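Histidine triad (HIT) protein (Clostridium difficile, PDB 4EGU) binds a zinc ion and guanosine-5'-monophosphate and, as a histidine triad family member, probably acts as a nucleotide hydrolase or transferase. Local coordinates at residues C6-I11 against H100-I105; V21-R26 against V44-Y49; V27-D32 against Y39-V44; R85-C90 against H104-K109. All coordinates share one frame; numbering follows the deposited sequence. Where two conformers were deposited one is given.

Contact 1: C6-I11 against H100-I105. With ZN (zinc ion), chain D; 5GP (guanosine-5'-monophosphate), chain C.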
# COMPACT_ATOMS: atom_id res chain seq x y z
N CYS A 6 -17.84 3.09 -14.28
CA CYS A 6 -16.62 2.60 -13.66
C CYS A 6 -15.94 1.53 -14.50
O CYS A 6 -16.45 0.43 -14.66
CB CYS A 6 -16.91 2.05 -12.26
SG CYS A 6 -15.40 1.51 -11.46
N ILE A 7 -14.77 1.85 -15.04
CA ILE A 7 -14.02 0.94 -15.87
C ILE A 7 -13.71 -0.34 -15.08
O ILE A 7 -13.77 -1.43 -15.63
CB ILE A 7 -12.70 1.59 -16.39
CG1 ILE A 7 -12.99 2.79 -17.30
CG2 ILE A 7 -11.83 0.57 -17.11
CD1 ILE A 7 -11.76 3.64 -17.57
N PHE A 8 -13.35 -0.22 -13.81
CA PHE A 8 -12.93 -1.41 -13.06
C PHE A 8 -14.12 -2.30 -12.68
O PHE A 8 -13.94 -3.52 -12.60
CB PHE A 8 -12.07 -1.06 -11.85
CG PHE A 8 -10.68 -0.55 -12.19
CD1 PHE A 8 -10.22 -0.42 -13.50
CD2 PHE A 8 -9.82 -0.18 -11.17
CE1 PHE A 8 -8.93 0.07 -13.77
CE2 PHE A 8 -8.55 0.30 -11.44
CZ PHE A 8 -8.10 0.43 -12.74
N CYS A 9 -15.32 -1.75 -12.47
CA CYS A 9 -16.48 -2.61 -12.32
C CYS A 9 -16.70 -3.44 -13.59
O CYS A 9 -17.02 -4.62 -13.53
CB CYS A 9 -17.74 -1.80 -12.02
SG CYS A 9 -17.93 -1.26 -10.28
N LYS A 10 -16.53 -2.81 -14.75
CA LYS A 10 -16.72 -3.51 -16.02
C LYS A 10 -15.61 -4.55 -16.26
O LYS A 10 -15.89 -5.61 -16.82
CB LYS A 10 -16.75 -2.53 -17.19
CG LYS A 10 -17.88 -1.53 -17.21
CD LYS A 10 -17.69 -0.58 -18.40
CE LYS A 10 -18.73 0.53 -18.45
NZ LYS A 10 -20.12 0.04 -18.70
N ILE A 11 -14.38 -4.26 -15.84
CA ILE A 11 -13.29 -5.22 -15.93
C ILE A 11 -13.56 -6.38 -14.93
O ILE A 11 -13.39 -7.54 -15.28
CB ILE A 11 -11.89 -4.56 -15.73
CG1 ILE A 11 -11.54 -3.67 -16.93
CG2 ILE A 11 -10.83 -5.63 -15.51
CD1 ILE A 11 -10.23 -2.92 -16.83
N HIS A 100 -12.24 3.37 -8.12
CA HIS A 100 -12.62 2.03 -7.69
C HIS A 100 -11.37 1.49 -6.99
O HIS A 100 -10.32 1.42 -7.64
CB HIS A 100 -12.99 1.15 -8.89
CG HIS A 100 -13.37 -0.26 -8.55
ND1 HIS A 100 -14.59 -0.80 -8.92
CD2 HIS A 100 -12.65 -1.26 -7.98
CE1 HIS A 100 -14.60 -2.07 -8.56
NE2 HIS A 100 -13.44 -2.37 -7.99
N LEU A 101 -11.47 1.14 -5.71
CA LEU A 101 -10.32 0.69 -4.92
C LEU A 101 -9.42 -0.22 -5.73
O LEU A 101 -9.84 -1.26 -6.26
CB LEU A 101 -10.74 -0.07 -3.67
CG LEU A 101 -9.60 -0.38 -2.69
CD1 LEU A 101 -9.16 0.89 -1.94
CD2 LEU A 101 -9.99 -1.47 -1.75
N HIS A 102 -8.14 0.10 -5.76
CA HIS A 102 -7.16 -0.73 -6.44
C HIS A 102 -5.79 -0.51 -5.85
O HIS A 102 -5.46 0.59 -5.41
CB HIS A 102 -7.12 -0.37 -7.97
CG HIS A 102 -6.77 1.06 -8.27
ND1 HIS A 102 -7.74 2.03 -8.28
CD2 HIS A 102 -5.61 1.69 -8.59
CE1 HIS A 102 -7.20 3.21 -8.57
NE2 HIS A 102 -5.91 3.02 -8.77
N TYR A 103 -4.99 -1.56 -5.89
CA TYR A 103 -3.60 -1.50 -5.52
C TYR A 103 -2.76 -1.80 -6.74
O TYR A 103 -3.03 -2.73 -7.48
CB TYR A 103 -3.29 -2.52 -4.40
CG TYR A 103 -3.78 -2.03 -3.06
CD1 TYR A 103 -5.13 -1.98 -2.75
CD2 TYR A 103 -2.90 -1.52 -2.14
CE1 TYR A 103 -5.56 -1.47 -1.51
CE2 TYR A 103 -3.31 -1.01 -0.90
CZ TYR A 103 -4.64 -0.99 -0.61
OH TYR A 103 -5.08 -0.46 0.57
N HIS A 104 -1.72 -1.00 -6.92
CA HIS A 104 -0.70 -1.25 -7.93
C HIS A 104 0.41 -2.11 -7.33
O HIS A 104 0.90 -1.80 -6.25
CB HIS A 104 -0.05 0.05 -8.38
CG HIS A 104 -0.96 1.06 -8.99
ND1 HIS A 104 -1.03 1.23 -10.36
CD2 HIS A 104 -1.74 2.02 -8.42
CE1 HIS A 104 -1.88 2.22 -10.60
NE2 HIS A 104 -2.31 2.72 -9.44
N ILE A 105 0.83 -3.13 -8.08
CA ILE A 105 2.07 -3.85 -7.80
C ILE A 105 3.05 -3.51 -8.92
O ILE A 105 2.73 -3.71 -10.09
CB ILE A 105 1.91 -5.38 -7.81
CG1 ILE A 105 0.70 -5.90 -7.03
CG2 ILE A 105 3.19 -6.02 -7.29
CD1 ILE A 105 0.47 -7.40 -7.27
ZN ZN D . -16.23 0.17 -9.77
P 5GP C . -4.72 5.40 -10.77
O1P 5GP C . -3.82 6.47 -11.33
O2P 5GP C . -6.19 5.72 -10.74
O3P 5GP C . -4.26 4.99 -9.43
O5' 5GP C . -4.47 4.08 -11.58
C5' 5GP C . -5.38 3.68 -12.58
C4' 5GP C . -4.69 2.79 -13.55
O4' 5GP C . -5.68 2.17 -14.39
C3' 5GP C . -3.71 3.50 -14.48
O3' 5GP C . -2.38 3.06 -14.22
C2' 5GP C . -4.16 3.07 -15.90
O2' 5GP C . -3.12 2.75 -16.80
C1' 5GP C . -5.08 1.87 -15.61
N9 5GP C . -6.15 1.68 -16.58
C8 5GP C . -7.03 2.64 -16.95
N7 5GP C . -7.92 2.13 -17.82
C5 5GP C . -7.61 0.82 -17.99
C6 5GP C . -8.17 -0.18 -18.76
O6 5GP C . -9.17 -0.01 -19.52
N1 5GP C . -7.57 -1.38 -18.65
C2 5GP C . -6.50 -1.62 -17.85
N2 5GP C . -6.00 -2.87 -17.84
N3 5GP C . -5.91 -0.68 -17.10
C4 5GP C . -6.49 0.54 -17.18
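Cys6 SG (chi1 -178°) and His100 CG both stand anti to their backbone N, and Cys9 SG anti to its carbonyl carbon; together these torsions bring three ligands to one zinc. His100 turns its ring edge to both sulfurs. Zinc lies 2.3 Å from SG of Cys6 and of Cys9 and 2.1 Å from ND1 of His100; His48 supplies the fourth ligand. Cys6 also N-caps helix 7-12, its SG accepting from Cys9 N. One face of the His100 ring carries Phe8 CB, a CH-pi contact 3.8 Å from the ring centroid. The Phe8 ring reaches onward to place its CE2 edge over the face of His102, a T-shaped pair with planes at 86°, while its CZ edge meets the nucleotide at O4'. His102 keeps CG in the crowded position between backbone N and carbonyl carbon (chi1 59°); its ND1 donates in the ring plane to His100 O at 2.7 Å. That bond orients the His102 ring in this conformer, with NE2 of His102 donating to phosphate O3P at 2.7 Å. The brace on His102, the predicted nucleophile, sits within the His100-His104 histidine triad motif and is consistent with the active site of the HIT family.

Contact 2: V21-R26 against V44-Y49; sequences VYEDDR and VPKKHY. With ZN (zinc ion), chain D.
One salt bridge closes the outer part of this contact. Lys46 stretches an extended side chain across the 21-26 segment, CG anti to its carbonyl carbon, until NZ meets Glu23 OE2 at 2.8 Å, using the anti lone pair of the carboxylate. Glu23, equally extended, comes in at about a right angle to the lysine; its other oxygen, OE1, pairs with Lys20. Hydrogen bonds to main-chain carbonyls add to it. Lys46 NZ also donates to Asp24 O, 2.8 Å away and in the carbonyl plane, so two acceptors hold the ammonium group. At the other end of Lys46, backbone N gives a nearly straight bond of 2.9 Å to Arg26 O, although it approaches from above the carbonyl plane. A water donates to that oxygen and accepts from Lys47 N, bridging the two segments. Within the turn, Asp24 OD1 accepts from Arg26 N at 2.8 Å, forming an Asx turn that shapes the chain between strands 20-23 and 27-31. The Lys46 methylenes run along the carbonyl oxygens of Asp25 and Arg26. A single lysine thus ties the turn to the segment leading to zinc ligand His48, and its paired ammonium probably stays protonated.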
# COMPACT_ATOMS: atom_id res chain seq x y z
N VAL A 21 -4.43 -11.89 -14.13
CA VAL A 21 -3.32 -12.42 -13.36
C VAL A 21 -3.79 -13.25 -12.16
O VAL A 21 -3.12 -14.18 -11.73
CB VAL A 21 -2.45 -11.21 -12.87
CG1 VAL A 21 -1.34 -11.66 -11.95
CG2 VAL A 21 -1.90 -10.45 -14.07
N TYR A 22 -4.94 -12.88 -11.61
CA TYR A 22 -5.52 -13.57 -10.46
C TYR A 22 -7.02 -13.40 -10.50
O TYR A 22 -7.51 -12.32 -10.85
CB TYR A 22 -4.99 -12.97 -9.16
CG TYR A 22 -5.56 -13.60 -7.92
CD1 TYR A 22 -4.91 -14.67 -7.30
CD2 TYR A 22 -6.76 -13.17 -7.37
CE1 TYR A 22 -5.43 -15.26 -6.17
CE2 TYR A 22 -7.30 -13.78 -6.24
CZ TYR A 22 -6.62 -14.83 -5.65
OH TYR A 22 -7.09 -15.46 -4.51
N GLU A 23 -7.76 -14.41 -10.07
CA GLU A 23 -9.17 -14.23 -9.79
C GLU A 23 -9.63 -15.23 -8.75
O GLU A 23 -9.31 -16.43 -8.83
CB GLU A 23 -10.03 -14.36 -11.06
CG GLU A 23 -11.46 -13.86 -10.85
CD GLU A 23 -12.35 -13.95 -12.09
OE1 GLU A 23 -11.86 -14.39 -13.15
OE2 GLU A 23 -13.54 -13.59 -11.98
N ASP A 24 -10.44 -14.75 -7.82
CA ASP A 24 -11.22 -15.60 -6.93
C ASP A 24 -12.62 -14.98 -6.82
O ASP A 24 -13.00 -14.15 -7.66
CB ASP A 24 -10.51 -15.85 -5.58
CG ASP A 24 -10.36 -14.61 -4.71
OD1 ASP A 24 -11.05 -13.61 -4.93
OD2 ASP A 24 -9.52 -14.68 -3.76
N ASP A 25 -13.40 -15.41 -5.84
CA ASP A 25 -14.76 -14.91 -5.70
C ASP A 25 -14.87 -13.44 -5.32
O ASP A 25 -15.93 -12.86 -5.48
CB ASP A 25 -15.56 -15.74 -4.69
CG ASP A 25 -14.98 -15.69 -3.28
OD1 ASP A 25 -13.76 -15.48 -3.10
OD2 ASP A 25 -15.76 -15.88 -2.32
N ARG A 26 -13.78 -12.84 -4.84
CA ARG A 26 -13.75 -11.51 -4.19
C ARG A 26 -12.87 -10.49 -4.89
O ARG A 26 -13.08 -9.30 -4.71
CB ARG A 26 -13.19 -11.60 -2.76
CG ARG A 26 -14.12 -12.18 -1.72
CD ARG A 26 -13.46 -12.21 -0.34
NE ARG A 26 -13.46 -10.90 0.30
CZ ARG A 26 -12.75 -10.60 1.39
NH1 ARG A 26 -11.97 -11.51 1.96
NH2 ARG A 26 -12.83 -9.38 1.91
N VAL A 44 -7.84 -5.54 -7.51
CA VAL A 44 -9.09 -4.83 -7.18
C VAL A 44 -10.11 -5.76 -6.56
O VAL A 44 -10.21 -6.93 -6.95
CB VAL A 44 -9.78 -4.15 -8.37
CG1 VAL A 44 -8.78 -3.33 -9.13
CG2 VAL A 44 -10.47 -5.17 -9.30
N PRO A 45 -10.89 -5.25 -5.60
CA PRO A 45 -12.05 -6.00 -5.18
C PRO A 45 -13.06 -5.99 -6.31
O PRO A 45 -13.17 -5.02 -7.05
CB PRO A 45 -12.59 -5.21 -3.98
CG PRO A 45 -12.16 -3.82 -4.25
CD PRO A 45 -10.89 -3.89 -5.02
N LYS A 46 -13.84 -7.05 -6.41
CA LYS A 46 -14.98 -7.05 -7.31
C LYS A 46 -16.05 -6.06 -6.83
O LYS A 46 -16.70 -5.41 -7.66
CB LYS A 46 -15.54 -8.47 -7.46
CG LYS A 46 -14.58 -9.36 -8.22
CD LYS A 46 -15.08 -10.79 -8.36
CE LYS A 46 -14.22 -11.54 -9.36
NZ LYS A 46 -14.66 -12.93 -9.55
N LYS A 47 -16.23 -5.93 -5.52
CA LYS A 47 -17.11 -4.93 -4.94
C LYS A 47 -16.53 -3.54 -5.17
O LYS A 47 -15.33 -3.32 -5.01
CB LYS A 47 -17.29 -5.16 -3.43
CG LYS A 47 -18.12 -4.11 -2.72
CD LYS A 47 -18.42 -4.48 -1.26
CE LYS A 47 -19.16 -3.37 -0.51
NZ LYS A 47 -20.50 -3.12 -1.07
N HIS A 48 -17.36 -2.58 -5.55
CA HIS A 48 -16.93 -1.20 -5.75
C HIS A 48 -16.89 -0.42 -4.44
O HIS A 48 -17.90 -0.26 -3.75
CB HIS A 48 -17.90 -0.51 -6.72
CG HIS A 48 -17.52 0.90 -7.01
ND1 HIS A 48 -16.87 1.28 -8.17
CD2 HIS A 48 -17.65 2.02 -6.26
CE1 HIS A 48 -16.64 2.58 -8.12
NE2 HIS A 48 -17.10 3.05 -6.97
N TYR A 49 -15.71 0.11 -4.14
CA TYR A 49 -15.50 1.16 -3.16
C TYR A 49 -14.83 2.31 -3.90
O TYR A 49 -13.93 2.06 -4.71
CB TYR A 49 -14.54 0.72 -2.04
CG TYR A 49 -15.03 -0.36 -1.16
CD1 TYR A 49 -15.85 -0.06 -0.07
CD2 TYR A 49 -14.60 -1.66 -1.34
CE1 TYR A 49 -16.26 -1.03 0.79
CE2 TYR A 49 -15.03 -2.65 -0.49
CZ TYR A 49 -15.85 -2.33 0.58
OH TYR A 49 -16.25 -3.33 1.43
ZN ZN D . -16.23 0.17 -9.77
O HOH W 1 -15.15 -7.84 -3.49

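Contact 3: V27-D32 against Y39-V44; sequences VLAFND and YHILVV. With 5GP (guanosine-5'-monophosphate), chain C.
Strands 27-31 and 39-44 run antiparallel, their axes 4.5 Å apart at closest approach, with Leu28-Val44 and Phe30-Leu42 as hydrogen-bonded pairs and Ala29-Val43 and Asn31-Ile41 as non-hydrogen-bonded ones. The bonding continues past the strand end, where Asp32 N donates almost straight to His40 O at 2.9 Å. On the face carrying Leu28, Phe30, Leu42 and Val44, the Phe30 ring is the centrepiece. Phe30 CG takes the crowded position between backbone N and carbonyl carbon (chi1 55°), which lays the ring across the neighbouring strand: Leu42 CB sits over one face, 4.2 Å from the centroid, toward the rim, while Leu42 CD1 touches Phe30 CE2 at 3.6 Å. Val44 CG1 crosses at CE1, roughly at a right angle. The opposite face, with Ala29 and Val43, packs against helix 61-77, as does Val27 beside it; CG1 of Val27 meets CG1 of Val43 at 3.6 Å. This beta hairpin supplies the second and the central strand of the five-stranded antiparallel sheet of the HIT fold, and its 31-32 end forms part of the nucleoside side of the pocket. The guanine amino group N2 lies at the edge of Phe30 and donates to Asn31 O at 2.9 Å. Asp32 holds CG anti to its backbone N, directing the carboxylate to the ribose: OD2 accepts from O3' at 2.5 Å, and OD1 lies 2.6 Å from O2'. Behind it, Asp32 CB stands over the centre of the His40 ring, a CH-pi contact. His40 NE2 bonds His104, while a water accepts from His40 N and probably donates to Asn31 OD1.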
# COMPACT_ATOMS: atom_id res chain seq x y z
N VAL A 27 -11.81 -10.95 -5.55
CA VAL A 27 -10.72 -10.10 -6.03
C VAL A 27 -10.34 -10.55 -7.42
O VAL A 27 -10.35 -11.74 -7.74
CB VAL A 27 -9.51 -10.18 -5.06
CG1 VAL A 27 -8.24 -9.61 -5.69
CG2 VAL A 27 -9.80 -9.45 -3.75
N LEU A 28 -9.96 -9.58 -8.25
CA LEU A 28 -9.39 -9.81 -9.56
C LEU A 28 -8.09 -9.00 -9.63
O LEU A 28 -8.01 -7.89 -9.14
CB LEU A 28 -10.33 -9.33 -10.69
CG LEU A 28 -9.85 -9.41 -12.15
CD1 LEU A 28 -9.85 -10.84 -12.65
CD2 LEU A 28 -10.74 -8.55 -13.00
N ALA A 29 -7.08 -9.56 -10.28
CA ALA A 29 -5.88 -8.80 -10.61
C ALA A 29 -5.64 -8.91 -12.10
O ALA A 29 -5.87 -9.97 -12.70
CB ALA A 29 -4.66 -9.28 -9.85
N PHE A 30 -5.17 -7.83 -12.71
CA PHE A 30 -5.00 -7.77 -14.13
C PHE A 30 -3.88 -6.80 -14.47
O PHE A 30 -3.53 -5.93 -13.68
CB PHE A 30 -6.34 -7.40 -14.84
CG PHE A 30 -6.99 -6.11 -14.33
CD1 PHE A 30 -7.78 -6.07 -13.19
CD2 PHE A 30 -6.77 -4.91 -15.00
CE1 PHE A 30 -8.34 -4.88 -12.73
CE2 PHE A 30 -7.33 -3.72 -14.55
CZ PHE A 30 -8.11 -3.71 -13.41
N ASN A 31 -3.29 -6.93 -15.64
CA ASN A 31 -2.20 -6.03 -15.99
C ASN A 31 -2.69 -4.62 -16.25
O ASN A 31 -3.74 -4.42 -16.86
CB ASN A 31 -1.47 -6.55 -17.21
CG ASN A 31 -0.69 -7.81 -16.92
OD1 ASN A 31 -0.18 -8.02 -15.80
ND2 ASN A 31 -0.55 -8.63 -17.93
N ASP A 32 -1.89 -3.66 -15.84
CA ASP A 32 -2.20 -2.28 -16.13
C ASP A 32 -2.07 -2.06 -17.64
O ASP A 32 -1.13 -2.55 -18.22
CB ASP A 32 -1.24 -1.37 -15.39
CG ASP A 32 -1.69 0.06 -15.35
OD1 ASP A 32 -1.62 0.72 -16.40
OD2 ASP A 32 -2.11 0.53 -14.28
N TYR A 39 6.48 -5.96 -14.39
CA TYR A 39 5.20 -6.33 -13.77
C TYR A 39 4.57 -5.02 -13.28
O TYR A 39 5.17 -4.31 -12.46
CB TYR A 39 5.37 -7.32 -12.60
CG TYR A 39 6.09 -8.59 -13.00
CD1 TYR A 39 5.44 -9.63 -13.63
CD2 TYR A 39 7.45 -8.71 -12.76
CE1 TYR A 39 6.14 -10.77 -14.02
CE2 TYR A 39 8.15 -9.82 -13.15
CZ TYR A 39 7.51 -10.84 -13.78
OH TYR A 39 8.24 -11.94 -14.16
N HIS A 40 3.39 -4.72 -13.82
CA HIS A 40 2.58 -3.61 -13.34
C HIS A 40 1.15 -4.15 -13.31
O HIS A 40 0.48 -4.26 -14.34
CB HIS A 40 2.69 -2.37 -14.20
CG HIS A 40 1.96 -1.21 -13.62
ND1 HIS A 40 2.07 0.06 -14.12
CD2 HIS A 40 1.12 -1.12 -12.56
CE1 HIS A 40 1.31 0.88 -13.41
NE2 HIS A 40 0.72 0.18 -12.45
N ILE A 41 0.75 -4.57 -12.11
CA ILE A 41 -0.47 -5.33 -11.91
C ILE A 41 -1.41 -4.53 -11.02
O ILE A 41 -0.97 -3.94 -10.03
CB ILE A 41 -0.11 -6.69 -11.27
CG1 ILE A 41 0.75 -7.52 -12.22
CG2 ILE A 41 -1.38 -7.44 -10.86
CD1 ILE A 41 1.52 -8.65 -11.54
N LEU A 42 -2.68 -4.51 -11.38
CA LEU A 42 -3.72 -3.88 -10.57
C LEU A 42 -4.49 -4.98 -9.85
O LEU A 42 -4.93 -5.94 -10.47
CB LEU A 42 -4.69 -3.10 -11.46
CG LEU A 42 -4.08 -1.88 -12.11
CD1 LEU A 42 -4.89 -1.40 -13.30
CD2 LEU A 42 -4.03 -0.76 -11.08
N VAL A 43 -4.67 -4.81 -8.53
CA VAL A 43 -5.41 -5.75 -7.72
C VAL A 43 -6.64 -5.03 -7.20
O VAL A 43 -6.51 -3.98 -6.56
CB VAL A 43 -4.58 -6.30 -6.54
CG1 VAL A 43 -5.34 -7.41 -5.86
CG2 VAL A 43 -3.23 -6.82 -7.03
N VAL A 44 -7.84 -5.54 -7.51
CA VAL A 44 -9.09 -4.83 -7.18
C VAL A 44 -10.11 -5.76 -6.56
O VAL A 44 -10.21 -6.93 -6.95
CB VAL A 44 -9.78 -4.15 -8.37
CG1 VAL A 44 -8.78 -3.33 -9.13
CG2 VAL A 44 -10.47 -5.17 -9.30
P 5GP C . -4.72 5.40 -10.77
O1P 5GP C . -3.82 6.47 -11.33
O2P 5GP C . -6.19 5.72 -10.74
O3P 5GP C . -4.26 4.99 -9.43
O5' 5GP C . -4.47 4.08 -11.58
C5' 5GP C . -5.38 3.68 -12.58
C4' 5GP C . -4.69 2.79 -13.55
O4' 5GP C . -5.68 2.17 -14.39
C3' 5GP C . -3.71 3.50 -14.48
O3' 5GP C . -2.38 3.06 -14.22
C2' 5GP C . -4.16 3.07 -15.90
O2' 5GP C . -3.12 2.75 -16.80
C1' 5GP C . -5.08 1.87 -15.61
N9 5GP C . -6.15 1.68 -16.58
C8 5GP C . -7.03 2.64 -16.95
N7 5GP C . -7.92 2.13 -17.82
C5 5GP C . -7.61 0.82 -17.99
C6 5GP C . -8.17 -0.18 -18.76
O6 5GP C . -9.17 -0.01 -19.52
N1 5GP C . -7.57 -1.38 -18.65
C2 5GP C . -6.50 -1.62 -17.85
N2 5GP C . -6.00 -2.87 -17.84
N3 5GP C . -5.91 -0.68 -17.10
C4 5GP C . -6.49 0.54 -17.18
O HOH W 2 2.36 -6.60 -15.71
O HOH W 3 1.01 -4.27 -17.40

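Contact 4: R85-C90 against H104-K109. With 5GP (guanosine-5'-monophosphate), chain C.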
# COMPACT_ATOMS: atom_id res chain seq x y z
N ARG A 85 6.93 -3.14 -5.17
CA ARG A 85 6.32 -2.01 -4.48
C ARG A 85 4.81 -2.11 -4.64
O ARG A 85 4.29 -2.50 -5.69
CB ARG A 85 6.84 -0.69 -5.08
CG ARG A 85 6.39 0.55 -4.33
CD ARG A 85 7.06 1.79 -4.89
NE ARG A 85 8.49 1.73 -4.69
CZ ARG A 85 9.40 2.36 -5.43
NH1 ARG A 85 9.02 3.16 -6.42
NH2 ARG A 85 10.67 2.15 -5.21
N VAL A 86 4.12 -1.75 -3.56
CA VAL A 86 2.66 -1.73 -3.51
C VAL A 86 2.23 -0.27 -3.29
O VAL A 86 2.72 0.39 -2.39
CB VAL A 86 2.15 -2.60 -2.37
CG1 VAL A 86 0.64 -2.52 -2.23
CG2 VAL A 86 2.62 -4.04 -2.54
N ILE A 87 1.31 0.22 -4.12
CA ILE A 87 0.86 1.60 -4.07
C ILE A 87 -0.67 1.66 -4.10
O ILE A 87 -1.32 1.04 -4.95
CB ILE A 87 1.42 2.44 -5.23
CG1 ILE A 87 2.94 2.30 -5.34
CG2 ILE A 87 1.02 3.91 -5.03
CD1 ILE A 87 3.36 1.35 -6.43
N ASN A 88 -1.23 2.46 -3.20
CA ASN A 88 -2.62 2.90 -3.30
C ASN A 88 -2.65 4.42 -3.41
O ASN A 88 -2.03 5.12 -2.62
CB ASN A 88 -3.46 2.47 -2.09
CG ASN A 88 -4.90 2.92 -2.23
OD1 ASN A 88 -5.29 3.97 -1.70
ND2 ASN A 88 -5.69 2.17 -2.96
N ASN A 89 -3.39 4.90 -4.39
CA ASN A 89 -3.62 6.32 -4.61
C ASN A 89 -5.05 6.65 -4.18
O ASN A 89 -6.01 6.09 -4.71
CB ASN A 89 -3.46 6.63 -6.10
CG ASN A 89 -2.06 6.39 -6.61
OD1 ASN A 89 -1.08 6.52 -5.88
ND2 ASN A 89 -1.96 6.02 -7.87
N CYS A 90 -5.18 7.57 -3.23
CA CYS A 90 -6.48 7.90 -2.67
C CYS A 90 -6.82 9.37 -2.92
O CYS A 90 -6.20 10.27 -2.38
CB CYS A 90 -6.49 7.61 -1.17
SG CYS A 90 -8.14 7.82 -0.42
N HIS A 104 -1.72 -1.00 -6.92
CA HIS A 104 -0.70 -1.25 -7.93
C HIS A 104 0.41 -2.11 -7.33
O HIS A 104 0.90 -1.80 -6.25
CB HIS A 104 -0.05 0.05 -8.38
CG HIS A 104 -0.96 1.06 -8.99
ND1 HIS A 104 -1.03 1.23 -10.36
CD2 HIS A 104 -1.74 2.02 -8.42
CE1 HIS A 104 -1.88 2.22 -10.60
NE2 HIS A 104 -2.31 2.72 -9.44
N ILE A 105 0.83 -3.13 -8.08
CA ILE A 105 2.07 -3.85 -7.80
C ILE A 105 3.05 -3.51 -8.92
O ILE A 105 2.73 -3.71 -10.09
CB ILE A 105 1.91 -5.38 -7.81
CG1 ILE A 105 0.70 -5.90 -7.03
CG2 ILE A 105 3.19 -6.02 -7.29
CD1 ILE A 105 0.47 -7.40 -7.27
N LEU A 106 4.22 -3.00 -8.54
CA LEU A 106 5.32 -2.77 -9.49
C LEU A 106 6.45 -3.72 -9.16
O LEU A 106 6.86 -3.81 -8.01
CB LEU A 106 5.85 -1.34 -9.39
CG LEU A 106 4.81 -0.24 -9.63
CD1 LEU A 106 5.49 1.12 -9.55
CD2 LEU A 106 4.04 -0.37 -10.91
N ALA A 107 7.00 -4.41 -10.16
CA ALA A 107 8.10 -5.36 -9.89
C ALA A 107 8.85 -5.66 -11.19
O ALA A 107 8.45 -5.25 -12.27
CB ALA A 107 7.57 -6.65 -9.28
N GLY A 108 9.94 -6.42 -11.04
CA GLY A 108 10.67 -6.96 -12.18
C GLY A 108 11.81 -6.08 -12.65
O GLY A 108 12.41 -6.37 -13.67
N LYS A 109 12.09 -5.02 -11.91
CA LYS A 109 13.21 -4.12 -12.18
C LYS A 109 13.50 -3.37 -10.89
O LYS A 109 12.67 -3.28 -9.99
CB LYS A 109 12.89 -3.11 -13.30
CG LYS A 109 11.84 -2.06 -12.94
CD LYS A 109 11.61 -1.06 -14.06
CE LYS A 109 12.39 0.16 -13.89
NZ LYS A 109 12.01 1.16 -14.91
P 5GP C . -4.72 5.40 -10.77
O1P 5GP C . -3.82 6.47 -11.33
O2P 5GP C . -6.19 5.72 -10.74
O3P 5GP C . -4.26 4.99 -9.43
O5' 5GP C . -4.47 4.08 -11.58
C5' 5GP C . -5.38 3.68 -12.58
C4' 5GP C . -4.69 2.79 -13.55
O4' 5GP C . -5.68 2.17 -14.39
C3' 5GP C . -3.71 3.50 -14.48
O3' 5GP C . -2.38 3.06 -14.22
C2' 5GP C . -4.16 3.07 -15.90
O2' 5GP C . -3.12 2.75 -16.80
C1' 5GP C . -5.08 1.87 -15.61
N9 5GP C . -6.15 1.68 -16.58
C8 5GP C . -7.03 2.64 -16.95
N7 5GP C . -7.92 2.13 -17.82
C5 5GP C . -7.61 0.82 -17.99
C6 5GP C . -8.17 -0.18 -18.76
O6 5GP C . -9.17 -0.01 -19.52
N1 5GP C . -7.57 -1.38 -18.65
C2 5GP C . -6.50 -1.62 -17.85
N2 5GP C . -6.00 -2.87 -17.84
N3 5GP C . -5.91 -0.68 -17.10
C4 5GP C . -6.49 0.54 -17.18
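The His104 imidazole presents its edge to two very different oxygens: near its plane lie Ile87 O, 3.6 Å from CD2, and phosphate O3P of the nucleotide, to which NE2 donates at 3.0 Å. The Asn89 amide approaches this ring obliquely, its plane 49° from the imidazole, and brings ND2 to the same O3P, also at 3.0 Å. The rings of His40 and His102 also adjoin His104, with planes at about 45° and 75°. Beneath, the strands pair antiparallel through Arg85-Leu106 and Ile87-His104, both hydrogen-bonded, with Val86-Ile105 between them. His104 N donates to Ile87 O at 2.9 Å, so this carbonyl meets both the main chain and the ring edge of one residue. On the same face CD1 of Ile87 packs on CD1 of Leu106 at 3.8 Å. Strand 84-90 continues the sheet into the second subunit, where Arg85 NE of that subunit bonds Asn89 OD1, leaving Asn89 ND2 turned to the nucleotide. Asn89 and His104, the latter probably neutral with its ND1 bonded to His40, join His102 on one phosphate oxygen, a pattern that would help spread its negative charge.

All four contacts reach one sheet: strand 39-45 lies between 27-31 and 103-107, so contact 3 is bonded to contact 1 through Ile105 N to Ile41 O at 2.8 Å, and contacts 1 and 4 share His104 and Ile105. The nucleotide joins contacts 1, 3 and 4, with base and ribose hydrogen-bonded at contact 3 and packed on by the helix of contact 1, and the phosphate between contacts 1 and 4. A probable hydrogen bond, His40 NE2 to His104 ND1, 2.9 Å, joins contacts 3 and 4. Zinc unites contacts 1 and 2, supported by His100 NE2 to Pro45 O at 2.8 Å. Contacts 2 and 4, about 17 Å apart between centres, sit on opposite sides of the chain's centre without touching.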